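6-phospho-alpha-glucosidase (Merdibacter massiliensis, PDB 6VC6) probably hydrolyses 6-phospho-alpha-glucosides as a family 4 glycoside hydrolase, binding NAD and a manganese ion together with glucose 6-phosphate. Local coordinates at residues V342-E345 and G346-N350; V385-V388 and S389-L393; Y281-A284 and D285-I288; Q239-L242 and D243-F247. All coordinates share one frame; numbering follows the deposited sequence.

Interaction 1 of 4, residues V342-E345 and G346-N350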
loop_
_atom_site.group_PDB
_atom_site.type_symbol
_atom_site.label_atom_id
_atom_site.label_comp_id
_atom_site.label_asym_id
_atom_site.label_seq_id
_atom_site.Cartn_x
_atom_site.Cartn_y
_atom_site.Cartn_z
ATOM N N VAL A 342 -1.523 12.264 1.797
ATOM C CA VAL A 342 -1.126 13.644 1.554
ATOM C C VAL A 342 -0.584 14.258 2.838
ATOM O O VAL A 342 -0.848 13.783 3.945
ATOM C CB VAL A 342 -2.295 14.506 1.025
ATOM C CG1 VAL A 342 -2.675 14.090 -0.383
ATOM C CG2 VAL A 342 -3.493 14.404 1.958
ATOM N N LYS A 343 0.179 15.336 2.672
ATOM C CA LYS A 343 0.621 16.124 3.813
ATOM C C LYS A 343 -0.569 16.839 4.443
ATOM O O LYS A 343 -1.413 17.407 3.746
ATOM C CB LYS A 343 1.684 17.136 3.380
ATOM C CG LYS A 343 2.289 17.937 4.520
ATOM C CD LYS A 343 3.599 18.591 4.102
ATOM C CE LYS A 343 3.374 20.007 3.597
ATOM N NZ LYS A 343 4.175 20.297 2.374
ATOM N N ASN A 344 -0.632 16.804 5.773
ATOM C CA ASN A 344 -1.795 17.297 6.503
ATOM C C ASN A 344 -1.957 18.808 6.363
ATOM O O ASN A 344 -2.819 19.275 5.612
ATOM C CB ASN A 344 -1.691 16.909 7.979
ATOM C CG ASN A 344 -2.903 17.334 8.782
ATOM O OD1 ASN A 344 -4.023 17.353 8.273
ATOM N ND2 ASN A 344 -2.686 17.673 10.048
ATOM N N GLU A 345 -1.136 19.565 7.090
ATOM C CA GLU A 345 -1.142 21.029 7.076
ATOM C C GLU A 345 -2.560 21.590 7.218
ATOM O O GLU A 345 -3.041 22.368 6.393
ATOM C CB GLU A 345 -0.464 21.574 5.816
ATOM C CG GLU A 345 0.220 22.921 6.029
ATOM C CD GLU A 345 0.911 23.440 4.784
ATOM O OE1 GLU A 345 1.532 22.631 4.064
ATOM O OE2 GLU A 345 0.837 24.661 4.527
ATOM N N GLY A 346 -3.227 21.174 8.293
ATOM C CA GLY A 346 -4.522 21.702 8.660
ATOM C C GLY A 346 -5.705 20.853 8.241
ATOM O O GLY A 346 -6.806 21.056 8.767
ATOM N N ALA A 347 -5.512 19.914 7.311
ATOM C CA ALA A 347 -6.621 19.075 6.867
ATOM C C ALA A 347 -7.201 18.272 8.025
ATOM O O ALA A 347 -8.423 18.119 8.137
ATOM C CB ALA A 347 -6.161 18.156 5.739
ATOM N N ILE A 348 -6.341 17.746 8.891
ATOM C CA ILE A 348 -6.739 17.270 10.210
ATOM C C ILE A 348 -6.297 18.342 11.197
ATOM O O ILE A 348 -5.100 18.511 11.451
ATOM C CB ILE A 348 -6.129 15.901 10.536
ATOM C CG1 ILE A 348 -6.515 14.881 9.462
ATOM C CG2 ILE A 348 -6.589 15.427 11.907
ATOM C CD1 ILE A 348 -6.096 13.459 9.782
ATOM N N ALA A 349 -7.268 19.072 11.752
ATOM C CA ALA A 349 -6.971 20.363 12.365
ATOM C C ALA A 349 -6.167 20.238 13.655
ATOM O O ALA A 349 -5.349 21.116 13.951
ATOM C CB ALA A 349 -8.270 21.129 12.622
ATOM N N ASN A 350 -6.375 19.177 14.435
ATOM C CA ASN A 350 -5.696 19.032 15.716
ATOM C C ASN A 350 -4.513 18.069 15.655
ATOM O O ASN A 350 -4.110 17.526 16.689
ATOM C CB ASN A 350 -6.684 18.596 16.800
ATOM C CG ASN A 350 -7.542 17.423 16.375
ATOM O OD1 ASN A 350 -7.541 17.025 15.211
ATOM N ND2 ASN A 350 -8.289 16.865 17.322
#
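The carboxamide of Asn344 meets the backbone of Ile348 with its edge, not with a face. Its ND2 donates to Ile348 O at 2.9 Å, a nearly straight bond of 170° that lies in the amide plane and lands on a lone pair of the carbonyl. At the neighbouring corner OD1 takes the N-H of Ile348; the modelled separation of 2.4 Å is very short, so the length itself is doubtful, though the direction suits a bond. One side chain thus pairs with both the N-H and the C=O of a single residue, which probably fixes the rotation of the amide. The group reaches this place because CG stands anti to the backbone N (chi1 -177°). CB of Ala347 and CB of Ile348 each rest 3.4 Å from Asn344 OD1. Between the paired residues the chain makes a type I' beta turn from Asn344 to Ala347, closed by Ala347 N donating to Asn344 O at 3.2 Å. Gly346 takes the positive phi (99°) of the i+2 position, a conformation that suits glycine. A second proton of Asn344 ND2 goes to Gln352 O, while Arg370 grips the turn through Asn344 O and Glu345 O. The turn follows strand 336-343 and leads toward strand 356-364; Ala347 packs on Leu359 and Ile348 on Val357 of that strand, with Arg370 coming from the edge strand 367-370.

Interaction 2 of 4, residues V385-V388 and S389-L393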
loop_
_atom_site.group_PDB
_atom_site.type_symbol
_atom_site.label_atom_id
_atom_site.label_comp_id
_atom_site.label_asym_id
_atom_site.label_seq_id
_atom_site.Cartn_x
_atom_site.Cartn_y
_atom_site.Cartn_z
ATOM N N VAL A 385 -1.868 10.041 16.900
ATOM C CA VAL A 385 -0.668 10.774 17.295
ATOM C C VAL A 385 0.392 9.816 17.825
ATOM O O VAL A 385 1.592 10.007 17.593
ATOM C CB VAL A 385 -1.023 11.867 18.321
ATOM C CG1 VAL A 385 0.235 12.456 18.940
ATOM C CG2 VAL A 385 -1.844 12.962 17.656
ATOM N N GLN A 386 -0.031 8.761 18.527
ATOM C CA GLN A 386 0.920 7.746 18.973
ATOM C C GLN A 386 1.579 7.052 17.787
ATOM O O GLN A 386 2.793 6.816 17.791
ATOM C CB GLN A 386 0.221 6.723 19.869
ATOM C CG GLN A 386 1.082 5.513 20.210
ATOM C CD GLN A 386 0.319 4.437 20.960
ATOM O OE1 GLN A 386 -0.911 4.413 20.956
ATOM N NE2 GLN A 386 1.050 3.541 21.612
ATOM N N GLN A 387 0.795 6.728 16.757
ATOM C CA GLN A 387 1.339 6.005 15.614
ATOM C C GLN A 387 2.211 6.909 14.751
ATOM O O GLN A 387 3.311 6.517 14.342
ATOM C CB GLN A 387 0.204 5.399 14.788
ATOM C CG GLN A 387 0.666 4.699 13.518
ATOM C CD GLN A 387 1.495 3.459 13.797
ATOM O OE1 GLN A 387 1.417 2.874 14.878
ATOM N NE2 GLN A 387 2.295 3.051 12.819
ATOM N N VAL A 388 1.739 8.125 14.464
ATOM C CA VAL A 388 2.506 9.024 13.605
ATOM C C VAL A 388 3.795 9.458 14.292
ATOM O O VAL A 388 4.786 9.777 13.621
ATOM C CB VAL A 388 1.646 10.231 13.180
ATOM C CG1 VAL A 388 1.525 11.242 14.312
ATOM C CG2 VAL A 388 2.226 10.883 11.933
ATOM N N SER A 389 3.818 9.470 15.627
ATOM C CA SER A 389 5.059 9.763 16.334
ATOM C C SER A 389 6.043 8.608 16.210
ATOM O O SER A 389 7.249 8.827 16.050
ATOM C CB SER A 389 4.771 10.067 17.804
ATOM O OG SER A 389 3.867 11.149 17.936
ATOM N N SER A 390 5.544 7.372 16.278
ATOM C CA SER A 390 6.412 6.212 16.107
ATOM C C SER A 390 6.994 6.163 14.700
ATOM O O SER A 390 8.172 5.832 14.519
ATOM C CB SER A 390 5.638 4.929 16.415
ATOM O OG SER A 390 6.446 3.783 16.215
ATOM N N GLU A 391 6.186 6.496 13.692
ATOM C CA GLU A 391 6.682 6.501 12.319
ATOM C C GLU A 391 7.726 7.590 12.110
ATOM O O GLU A 391 8.747 7.358 11.452
ATOM C CB GLU A 391 5.519 6.676 11.343
ATOM C CG GLU A 391 4.441 5.610 11.454
ATOM C CD GLU A 391 3.245 5.906 10.571
ATOM O OE1 GLU A 391 3.172 7.028 10.027
ATOM O OE2 GLU A 391 2.375 5.021 10.422
ATOM N N LYS A 392 7.491 8.781 12.662
ATOM C CA LYS A 392 8.442 9.873 12.481
ATOM C C LYS A 392 9.738 9.623 13.240
ATOM O O LYS A 392 10.806 10.065 12.802
ATOM C CB LYS A 392 7.812 11.196 12.915
ATOM C CG LYS A 392 6.806 11.747 11.916
ATOM C CD LYS A 392 6.071 12.953 12.473
ATOM C CE LYS A 392 5.214 13.612 11.403
ATOM N NZ LYS A 392 6.039 14.157 10.288
ATOM N N LEU A 393 9.669 8.921 14.373
ATOM C CA LEU A 393 10.892 8.549 15.077
ATOM C C LEU A 393 11.679 7.495 14.310
ATOM O O LEU A 393 12.910 7.449 14.409
ATOM C CB LEU A 393 10.560 8.045 16.482
ATOM C CG LEU A 393 10.118 9.098 17.502
ATOM C CD1 LEU A 393 9.403 8.441 18.672
ATOM C CD2 LEU A 393 11.306 9.917 17.984
#
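Gln387 and Glu391, one turn apart on helix 378-400, meet on its buried side: NE2 of the glutamine donates to Glu391 OE2 at 3.1 Å. The bond is nearly straight (167°) and its acceptor lies near the amide plane, yet it reaches the anti side of OE2 from outside the carboxylate plane, the two flat groups standing 83° apart. A bend at chi2 (66°) brings the amide of Gln387 back over the next turn, and its CG also comes within 3.6 Å of Glu391 OE2. Leu198 and Asn413 pack on the same glutamine. Val388 and Lys392 make a looser aliphatic contact, a buried valine beside a partly exposed lysine, with Val388 CG2 4.1 Å from Lys392 CE; the ammonium continues to Glu154 and Asp354 O. On the solvent side, at Val385 and Ser389, the side chains barely touch, Val385 CG1 lying 4.0 Å from Ser389 OG, but the serine hydroxyl is held closely by the backbone: OG, beside its own backbone N, donates to Val385 O at 2.6 Å. That carbonyl also accepts Ser389 N at 3.0 Å from the opposite face of its plane, a bifurcated acceptor common where serine lies within a helix. Two donors would be expected to polarise this carbonyl further, and the serine hydroxyl is satisfied without leaving the helix. In the buried pair, the amide proton would be expected to stabilise Glu391 as a carboxylate.

Interaction 3 of 4, residues Y281-A284 and D285-I288. With G6P (6-O-phosphono-alpha-D-glucopyranose), chain F.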
loop_
_atom_site.group_PDB
_atom_site.type_symbol
_atom_site.label_atom_id
_atom_site.label_comp_id
_atom_site.label_asym_id
_atom_site.label_seq_id
_atom_site.Cartn_x
_atom_site.Cartn_y
_atom_site.Cartn_z
ATOM N N TYR A 281 4.199 -20.670 10.389
ATOM C CA TYR A 281 3.680 -20.572 9.024
ATOM C C TYR A 281 2.906 -19.261 8.936
ATOM O O TYR A 281 1.761 -19.177 9.390
ATOM C CB TYR A 281 2.804 -21.767 8.664
ATOM C CG TYR A 281 2.432 -21.820 7.199
ATOM C CD1 TYR A 281 3.335 -22.283 6.250
ATOM C CD2 TYR A 281 1.181 -21.401 6.763
ATOM C CE1 TYR A 281 3.000 -22.332 4.909
ATOM C CE2 TYR A 281 0.838 -21.446 5.425
ATOM C CZ TYR A 281 1.751 -21.911 4.502
ATOM O OH TYR A 281 1.416 -21.956 3.168
ATOM N N THR A 282 3.529 -18.243 8.351
ATOM C CA THR A 282 3.006 -16.889 8.382
ATOM C C THR A 282 2.390 -16.509 7.037
ATOM O O THR A 282 2.349 -17.300 6.090
ATOM C CB THR A 282 4.111 -15.907 8.774
ATOM O OG1 THR A 282 5.140 -15.922 7.777
ATOM C CG2 THR A 282 4.709 -16.292 10.118
ATOM N N ARG A 283 1.905 -15.266 6.961
ATOM C CA ARG A 283 1.250 -14.789 5.746
ATOM C C ARG A 283 2.220 -14.750 4.571
ATOM O O ARG A 283 1.830 -15.012 3.427
ATOM C CB ARG A 283 0.641 -13.408 5.994
ATOM C CG ARG A 283 0.034 -12.750 4.763
ATOM C CD ARG A 283 -1.064 -13.602 4.147
ATOM N NE ARG A 283 -1.565 -13.021 2.904
ATOM C CZ ARG A 283 -2.375 -13.647 2.057
ATOM N NH1 ARG A 283 -2.780 -14.882 2.314
ATOM N NH2 ARG A 283 -2.778 -13.037 0.950
ATOM N N ALA A 284 3.489 -14.423 4.833
ATOM C CA ALA A 284 4.490 -14.454 3.772
ATOM C C ALA A 284 4.624 -15.854 3.188
ATOM O O ALA A 284 4.826 -16.015 1.979
ATOM C CB ALA A 284 5.836 -13.960 4.298
ATOM N N ASP A 285 4.506 -16.881 4.034
ATOM C CA ASP A 285 4.507 -18.252 3.535
ATOM C C ASP A 285 3.236 -18.552 2.749
ATOM O O ASP A 285 3.271 -19.297 1.762
ATOM C CB ASP A 285 4.668 -19.233 4.695
ATOM C CG ASP A 285 5.970 -19.039 5.446
ATOM O OD1 ASP A 285 7.041 -19.075 4.803
ATOM O OD2 ASP A 285 5.924 -18.850 6.681
ATOM N N GLU A 286 2.103 -17.984 3.175
ATOM C CA GLU A 286 0.860 -18.153 2.427
ATOM C C GLU A 286 0.972 -17.545 1.036
ATOM O O GLU A 286 0.493 -18.126 0.054
ATOM C CB GLU A 286 -0.308 -17.518 3.180
ATOM C CG GLU A 286 -0.507 -18.006 4.600
ATOM C CD GLU A 286 -1.551 -17.192 5.338
ATOM O OE1 GLU A 286 -1.435 -17.052 6.574
ATOM O OE2 GLU A 286 -2.485 -16.686 4.681
ATOM N N VAL A 287 1.596 -16.369 0.935
ATOM C CA VAL A 287 1.783 -15.733 -0.363
ATOM C C VAL A 287 2.751 -16.538 -1.216
ATOM O O VAL A 287 2.524 -16.735 -2.416
ATOM C CB VAL A 287 2.260 -14.281 -0.188
ATOM C CG1 VAL A 287 2.614 -13.671 -1.537
ATOM C CG2 VAL A 287 1.197 -13.455 0.517
ATOM N N ILE A 288 3.846 -17.011 -0.618
ATOM C CA ILE A 288 4.780 -17.832 -1.376
ATOM C C ILE A 288 4.089 -19.090 -1.881
ATOM O O ILE A 288 4.238 -19.462 -3.046
ATOM C CB ILE A 288 6.029 -18.153 -0.539
ATOM C CG1 ILE A 288 6.857 -16.884 -0.327
ATOM C CG2 ILE A 288 6.885 -19.197 -1.246
ATOM C CD1 ILE A 288 8.035 -17.064 0.610
HETATM C C1 G6P F . -3.854 -4.827 1.929
HETATM C C2 G6P F . -3.047 -3.522 1.887
HETATM C C3 G6P F . -1.660 -3.659 1.285
HETATM C C4 G6P F . -1.034 -4.941 1.783
HETATM C C5 G6P F . -1.816 -6.090 1.175
HETATM C C6 G6P F . -1.300 -7.408 1.735
HETATM O O1 G6P F . -5.098 -4.640 1.240
HETATM O O2 G6P F . -3.781 -2.536 1.148
HETATM O O3 G6P F . -0.841 -2.543 1.644
HETATM O O4 G6P F . 0.330 -5.001 1.358
HETATM O O5 G6P F . -3.219 -6.034 1.460
HETATM O O6 G6P F . -1.574 -8.443 0.798
HETATM P P G6P F . -0.887 -9.888 0.954
HETATM O O1P G6P F . 0.456 -9.697 0.290
HETATM O O2P G6P F . -0.820 -10.119 2.446
HETATM O O3P G6P F . -1.834 -10.819 0.236
#
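The N-terminus of helix 283-289 carries part of the phosphate site for glucose 6-phosphate, and Arg283, in its first turn, links Glu286 to the ligand. The guanidinium offers two N-H groups to the phosphate: NE donates to O2P of G6P at 3.0 Å and 172°, and NH2 to O3P at a short 2.5 Å. On the far edge NH1 forms a salt bridge with Glu286 OE2 at 3.0 Å, within the guanidinium plane but 34° out of the carboxylate plane; the two side chains cross at about a right angle. Val287 CG2 lies over one guanidinium face, 3.7 Å from Arg283 NE. A bend at chi2 (58°) turns the arginine chain back along the helix and lays the guanidinium beside Val287 and Glu286. Glu286 and Asp238 both bond to NH1, which probably helps fix the group with NE and NH2 turned to the phosphate; G6P is also hydrogen-bonded by Arg93 and Arg291. Thr282 is the N-cap of this helix. Asp285 OD2 accepts its backbone N-H at 3.0 Å through the anti lone pair, half of a capping box, while the threonine hydroxyl bonds to Glu97. OD1 of Asp285 forms a salt bridge with Arg94, and OD2 is also bonded to His98. The Tyr281 ring lies against Asp285, whose CB sits over one face in a CH-pi contact, 3.9 Å from the centroid, and the phenol OH bonds to Asp289.

Interaction 4 of 4, residues Q239-L242 and D243-F247. With G6P (6-O-phosphono-alpha-D-glucopyranose), chain F.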
loop_
_atom_site.group_PDB
_atom_site.type_symbol
_atom_site.label_atom_id
_atom_site.label_comp_id
_atom_site.label_asym_id
_atom_site.label_seq_id
_atom_site.Cartn_x
_atom_site.Cartn_y
_atom_site.Cartn_z
ATOM N N GLN A 239 -7.981 -17.731 3.603
ATOM C CA GLN A 239 -8.748 -17.776 4.844
ATOM C C GLN A 239 -8.362 -16.641 5.784
ATOM O O GLN A 239 -9.216 -16.098 6.495
ATOM C CB GLN A 239 -8.559 -19.130 5.529
ATOM C CG GLN A 239 -9.358 -19.296 6.812
ATOM C CD GLN A 239 -10.852 -19.161 6.588
ATOM O OE1 GLN A 239 -11.397 -19.691 5.619
ATOM N NE2 GLN A 239 -11.523 -18.445 7.484
ATOM N N SER A 240 -7.081 -16.263 5.798
ATOM C CA SER A 240 -6.640 -15.189 6.683
ATOM C C SER A 240 -7.302 -13.862 6.332
ATOM O O SER A 240 -7.565 -13.046 7.223
ATOM C CB SER A 240 -5.118 -15.056 6.631
ATOM O OG SER A 240 -4.681 -14.683 5.336
ATOM N N TRP A 241 -7.582 -13.628 5.048
ATOM C CA TRP A 241 -8.246 -12.389 4.655
ATOM C C TRP A 241 -9.725 -12.414 5.020
ATOM O O TRP A 241 -10.300 -11.378 5.374
ATOM C CB TRP A 241 -8.064 -12.143 3.158
ATOM C CG TRP A 241 -6.865 -11.306 2.832
ATOM C CD1 TRP A 241 -5.811 -11.658 2.040
ATOM C CD2 TRP A 241 -6.593 -9.975 3.291
ATOM N NE1 TRP A 241 -4.902 -10.630 1.976
ATOM C CE2 TRP A 241 -5.359 -9.586 2.737
ATOM C CE3 TRP A 241 -7.274 -9.076 4.118
ATOM C CZ2 TRP A 241 -4.791 -8.337 2.980
ATOM C CZ3 TRP A 241 -6.709 -7.837 4.360
ATOM C CH2 TRP A 241 -5.479 -7.478 3.793
ATOM N N LEU A 242 -10.358 -13.586 4.932
ATOM C CA LEU A 242 -11.757 -13.699 5.335
ATOM C C LEU A 242 -11.916 -13.455 6.831
ATOM O O LEU A 242 -12.906 -12.856 7.267
ATOM C CB LEU A 242 -12.304 -15.074 4.952
ATOM C CG LEU A 242 -12.243 -15.432 3.466
ATOM C CD1 LEU A 242 -12.657 -16.877 3.242
ATOM C CD2 LEU A 242 -13.116 -14.490 2.655
ATOM N N ASP A 243 -10.950 -13.910 7.631
ATOM C CA ASP A 243 -11.000 -13.651 9.067
ATOM C C ASP A 243 -10.765 -12.177 9.369
ATOM O O ASP A 243 -11.391 -11.616 10.275
ATOM C CB ASP A 243 -9.970 -14.517 9.794
ATOM C CG ASP A 243 -10.068 -15.982 9.418
ATOM O OD1 ASP A 243 -9.019 -16.658 9.380
ATOM O OD2 ASP A 243 -11.195 -16.458 9.162
ATOM N N THR A 244 -9.866 -11.534 8.621
ATOM C CA THR A 244 -9.588 -10.119 8.842
ATOM C C THR A 244 -10.811 -9.267 8.526
ATOM O O THR A 244 -11.170 -8.363 9.290
ATOM C CB THR A 244 -8.390 -9.682 7.996
ATOM O OG1 THR A 244 -7.213 -10.367 8.442
ATOM C CG2 THR A 244 -8.170 -8.180 8.113
ATOM N N TYR A 245 -11.472 -9.547 7.400
ATOM C CA TYR A 245 -12.672 -8.796 7.042
ATOM C C TYR A 245 -13.836 -9.140 7.962
ATOM O O TYR A 245 -14.620 -8.260 8.335
ATOM C CB TYR A 245 -13.042 -9.066 5.585
ATOM C CG TYR A 245 -12.387 -8.121 4.604
ATOM C CD1 TYR A 245 -13.073 -7.020 4.108
ATOM C CD2 TYR A 245 -11.083 -8.330 4.176
ATOM C CE1 TYR A 245 -12.478 -6.155 3.213
ATOM C CE2 TYR A 245 -10.479 -7.468 3.281
ATOM C CZ TYR A 245 -11.181 -6.383 2.802
ATOM O OH TYR A 245 -10.584 -5.521 1.911
ATOM N N GLY A 246 -13.967 -10.415 8.337
ATOM C CA GLY A 246 -15.045 -10.808 9.226
ATOM C C GLY A 246 -14.931 -10.206 10.611
ATOM O O GLY A 246 -15.942 -10.013 11.293
ATOM N N PHE A 247 -13.708 -9.892 11.043
ATOM C CA PHE A 247 -13.479 -9.318 12.364
ATOM C C PHE A 247 -14.057 -7.916 12.511
ATOM O O PHE A 247 -14.161 -7.425 13.640
ATOM C CB PHE A 247 -11.979 -9.299 12.665
ATOM C CG PHE A 247 -11.651 -9.034 14.105
ATOM C CD1 PHE A 247 -11.840 -10.015 15.065
ATOM C CD2 PHE A 247 -11.147 -7.806 14.499
ATOM C CE1 PHE A 247 -11.537 -9.774 16.392
ATOM C CE2 PHE A 247 -10.842 -7.559 15.823
ATOM C CZ PHE A 247 -11.036 -8.544 16.771
HETATM C C1 G6P F . -3.854 -4.827 1.929
HETATM C C2 G6P F . -3.047 -3.522 1.887
HETATM C C3 G6P F . -1.660 -3.659 1.285
HETATM C C4 G6P F . -1.034 -4.941 1.783
HETATM C C5 G6P F . -1.816 -6.090 1.175
HETATM C C6 G6P F . -1.300 -7.408 1.735
HETATM O O1 G6P F . -5.098 -4.640 1.240
HETATM O O2 G6P F . -3.781 -2.536 1.148
HETATM O O3 G6P F . -0.841 -2.543 1.644
HETATM O O4 G6P F . 0.330 -5.001 1.358
HETATM O O5 G6P F . -3.219 -6.034 1.460
HETATM O O6 G6P F . -1.574 -8.443 0.798
HETATM P P G6P F . -0.887 -9.888 0.954
HETATM O O1P G6P F . 0.456 -9.697 0.290
HETATM O O2P G6P F . -0.820 -10.119 2.446
HETATM O O3P G6P F . -1.834 -10.819 0.236
#
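Trp241 and Tyr245, i to i+4 on helix 239-246, are inclined to one another at the side of the sugar-phosphate pocket. Their planes make 56°, neither stacked nor edge-to-face, and the ring carbons Trp241 CE3 and Tyr245 CE2 come to 3.7 Å. Thr244 runs alongside the indole and points the same way, its methyl CG2 lying 4.0 Å from Trp241 CZ3. Thr244 and Tyr245 thus touch the indole at CE3 and CZ3, while CZ2 and CH2 approach the ligand. Tyr245 packs on Gln172 and Asn175 of helix 172-184 and on Pro231. The edge of the phenol ring also lies near Trp241 O, the carbonyl that accepts the backbone N-H of Tyr245. A cation-pi contact with Arg237 engages the indole as well, and Arg283 of helix 283-289 touches it.

At the start of the helix Gln239 and Asp243 cross at about a right angle on an exposed flank. Gln239 NE2 donates to Asp243 OD2 at 2.6 Å, a short bond that is bent (134°) and meets the syn side of the oxygen out of the carboxylate plane. A bend at chi2 (60°) folds the glutamine amide toward the next turn. Ser240, between these two sites, sends its hydroxyl to Glu286. At the pocket, Trp241 CZ2 places the indole edge 3.2 Å from the ring oxygen O5 of G6P.

Interactions 3 and 4 lie at the same ligand: their helices touch through Glu286 and Ser240, and both meet the same glucose 6-phosphate, interaction 3 by charge at the phosphate and interaction 4 by an aromatic edge at the sugar. Interactions 1 and 2 bind no ligand here. Their centres are about 15 Å apart without touching, whereas the centres of interactions 1 and 3 are about 36 Å apart, across the centre of the chain. Interaction 1 is a turn between strands with an exposed tip and buried ends, held by amide-to-backbone bonds; interactions 2, 3 and 4 are partly buried helix contacts. Amide-carboxylate pairs recur in interactions 2 and 4, buried in the former and exposed in the latter.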